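PDB 5ESC: HupZ from Streptococcus sp. 'group A', which degrades heme in vitro and adopts the dimeric split-barrel fold of the pyridoxamine 5'-phosphate oxidase family. Local coordinates for residues A[40-45]-A[75-80]. Residues are numbered along the deposited sequence; the frame is centred on the assembly and turned at random.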
loop_
_atom_site.group_PDB
_atom_site.type_symbol
_atom_site.label_atom_id
_atom_site.label_comp_id
_atom_site.label_asym_id
_atom_site.label_seq_id
_atom_site.Cartn_x
_atom_site.Cartn_y
_atom_site.Cartn_z
ATOM N N LYS A 40 9.476 -16.159 -9.156
ATOM C CA LYS A 40 9.703 -14.719 -9.410
ATOM C C LYS A 40 8.549 -13.972 -10.078
ATOM O O LYS A 40 8.760 -12.868 -10.571
ATOM C CB LYS A 40 10.980 -14.431 -10.212
ATOM C CG LYS A 40 11.162 -15.289 -11.373
ATOM C CD LYS A 40 12.604 -15.393 -11.865
ATOM C CE LYS A 40 13.645 -15.240 -10.810
ATOM N NZ LYS A 40 14.981 -15.638 -11.412
ATOM N N THR A 41 7.341 -14.517 -9.996
ATOM C CA THR A 41 6.219 -13.962 -10.759
ATOM C C THR A 41 4.973 -14.055 -9.912
ATOM O O THR A 41 4.724 -15.100 -9.365
ATOM C CB THR A 41 6.023 -14.731 -12.066
ATOM O OG1 THR A 41 7.292 -14.921 -12.674
ATOM C CG2 THR A 41 5.041 -13.962 -13.089
ATOM N N PHE A 42 4.205 -12.986 -9.835
ATOM C CA PHE A 42 2.882 -13.027 -9.251
ATOM C C PHE A 42 1.920 -12.818 -10.388
ATOM O O PHE A 42 2.286 -12.230 -11.439
ATOM C CB PHE A 42 2.624 -11.865 -8.295
ATOM C CG PHE A 42 3.303 -11.932 -6.972
ATOM C CD1 PHE A 42 2.656 -12.478 -5.846
ATOM C CD2 PHE A 42 4.594 -11.405 -6.805
ATOM C CE1 PHE A 42 3.258 -12.488 -4.632
ATOM C CE2 PHE A 42 5.208 -11.444 -5.561
ATOM C CZ PHE A 42 4.535 -11.954 -4.469
ATOM N N ILE A 43 0.674 -13.250 -10.239
ATOM C CA ILE A 43 -0.365 -12.884 -11.149
ATOM C C ILE A 43 -1.522 -12.386 -10.294
ATOM O O ILE A 43 -1.591 -12.750 -9.104
ATOM C CB ILE A 43 -0.826 -14.002 -12.156
ATOM C CG1 ILE A 43 -1.275 -15.346 -11.488
ATOM C CG2 ILE A 43 0.271 -14.246 -13.263
ATOM C CD1 ILE A 43 -2.140 -16.178 -12.353
ATOM N N TYR A 44 -2.429 -11.618 -10.881
ATOM C CA TYR A 44 -3.675 -11.245 -10.219
ATOM C C TYR A 44 -4.777 -11.160 -11.265
ATOM O O TYR A 44 -4.486 -10.964 -12.427
ATOM C CB TYR A 44 -3.563 -9.935 -9.376
ATOM C CG TYR A 44 -3.653 -8.615 -10.145
ATOM C CD1 TYR A 44 -2.529 -8.017 -10.659
ATOM C CD2 TYR A 44 -4.872 -7.981 -10.339
ATOM C CE1 TYR A 44 -2.589 -6.800 -11.365
ATOM C CE2 TYR A 44 -4.942 -6.735 -11.054
ATOM C CZ TYR A 44 -3.784 -6.174 -11.552
ATOM O OH TYR A 44 -3.752 -4.981 -12.227
ATOM N N ASN A 45 -6.021 -11.293 -10.870
ATOM C CA ASN A 45 -7.141 -11.130 -11.805
ATOM C C ASN A 45 -7.584 -9.645 -11.874
ATOM O O ASN A 45 -7.927 -9.093 -10.831
ATOM C CB ASN A 45 -8.295 -11.976 -11.310
ATOM C CG ASN A 45 -8.167 -13.384 -11.677
ATOM O OD1 ASN A 45 -7.121 -13.961 -11.492
ATOM N ND2 ASN A 45 -9.258 -13.993 -12.208
ATOM N N TYR A 75 6.742 -8.346 3.863
ATOM C CA TYR A 75 7.676 -8.241 2.737
ATOM C C TYR A 75 7.124 -7.311 1.710
ATOM O O TYR A 75 5.885 -7.213 1.529
ATOM C CB TYR A 75 7.885 -9.610 2.115
ATOM C CG TYR A 75 8.612 -10.590 3.008
ATOM C CD1 TYR A 75 10.031 -10.622 3.073
ATOM C CD2 TYR A 75 7.882 -11.476 3.792
ATOM C CE1 TYR A 75 10.671 -11.513 3.936
ATOM C CE2 TYR A 75 8.497 -12.363 4.653
ATOM C CZ TYR A 75 9.873 -12.390 4.707
ATOM O OH TYR A 75 10.398 -13.290 5.554
ATOM N N ARG A 76 8.031 -6.672 1.019
ATOM C CA ARG A 76 7.722 -5.770 -0.089
ATOM C C ARG A 76 8.406 -6.371 -1.353
ATOM O O ARG A 76 9.634 -6.627 -1.328
ATOM C CB ARG A 76 8.284 -4.362 0.245
ATOM C CG ARG A 76 8.258 -3.324 -0.887
ATOM C CD ARG A 76 8.498 -1.885 -0.398
ATOM N NE ARG A 76 9.823 -1.748 0.172
ATOM C CZ ARG A 76 10.875 -1.248 -0.458
ATOM N NH1 ARG A 76 10.780 -0.741 -1.680
ATOM N NH2 ARG A 76 12.047 -1.215 0.156
ATOM N N PHE A 77 7.617 -6.655 -2.391
ATOM C CA PHE A 77 8.103 -7.192 -3.666
ATOM C C PHE A 77 8.112 -6.033 -4.691
ATOM O O PHE A 77 7.064 -5.345 -4.989
ATOM C CB PHE A 77 7.220 -8.345 -4.112
ATOM C CG PHE A 77 7.158 -9.459 -3.133
ATOM C CD1 PHE A 77 6.337 -9.395 -2.037
ATOM C CD2 PHE A 77 7.996 -10.563 -3.252
ATOM C CE1 PHE A 77 6.331 -10.387 -1.063
ATOM C CE2 PHE A 77 7.974 -11.586 -2.314
ATOM C CZ PHE A 77 7.138 -11.490 -1.192
ATOM N N VAL A 78 9.257 -5.780 -5.268
ATOM C CA VAL A 78 9.390 -4.727 -6.231
ATOM C C VAL A 78 9.640 -5.280 -7.600
ATOM O O VAL A 78 10.499 -6.182 -7.733
ATOM C CB VAL A 78 10.540 -3.765 -5.893
ATOM C CG1 VAL A 78 10.638 -2.622 -6.928
ATOM C CG2 VAL A 78 10.362 -3.172 -4.503
ATOM N N GLY A 79 9.005 -4.711 -8.634
ATOM C CA GLY A 79 9.328 -5.173 -10.004
ATOM C C GLY A 79 8.616 -4.423 -11.081
ATOM O O GLY A 79 8.246 -3.226 -10.867
ATOM N N THR A 80 8.446 -5.073 -12.235
ATOM C CA THR A 80 7.791 -4.497 -13.365
ATOM C C THR A 80 6.615 -5.413 -13.751
ATOM O O THR A 80 6.743 -6.618 -13.630
ATOM C CB THR A 80 8.761 -4.315 -14.562
ATOM O OG1 THR A 80 8.121 -3.495 -15.542
ATOM C CG2 THR A 80 9.166 -5.646 -15.244
#
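Phe42 sets the edge of its ring against the face of Phe77, a compact example of how two strands of one curved sheet can meet through their side chains alone. The rings form a T-shaped (edge-to-face) pair, with centroids 5.0 Å apart and planes at 76°.

From CB, which points toward 75-80, the side chain of Phe42 leaves with CG opposite the carbonyl carbon and beside the backbone N (chi1 -74°). The atoms near its root, CB and CG, serve mainly to carry the ring forward, and CD1 and CD2 still stop short of close contact. Contact begins one bond farther on: CE2 lies 3.7 Å from Phe77 CG and equally close to Phe77 CD2, and it also grazes Phe77 CB at 4.0 Å. At the tip, CZ stands 3.8 Å above the plane of the Phe77 ring and over its centre, so that all six carbons of that ring lie at nearly equal distance from it. The C-H edge of one ring thus meets the pi cloud of the other, a weakly polar fit added to ordinary apolar packing.

Phe77 reaches inward from its own strand with the same choice of first torsion (chi1 -59°), presenting a broad face across the path of Phe42.

Both rings are buried, near the centre of the chain. Strand 106-117 runs between strands 41-46 and 73-84 in the sheet, and Phe42 is tied to it by backbone bonding with Ile110 and by packing on Val112. The pair therefore reaches past an intervening strand, consistent with a place in the interior of the split barrel. Leu36 of strand 35-38 and Met34 also touch Phe42, whereas Ile2, just ahead of helix 4-12, packs on Phe77.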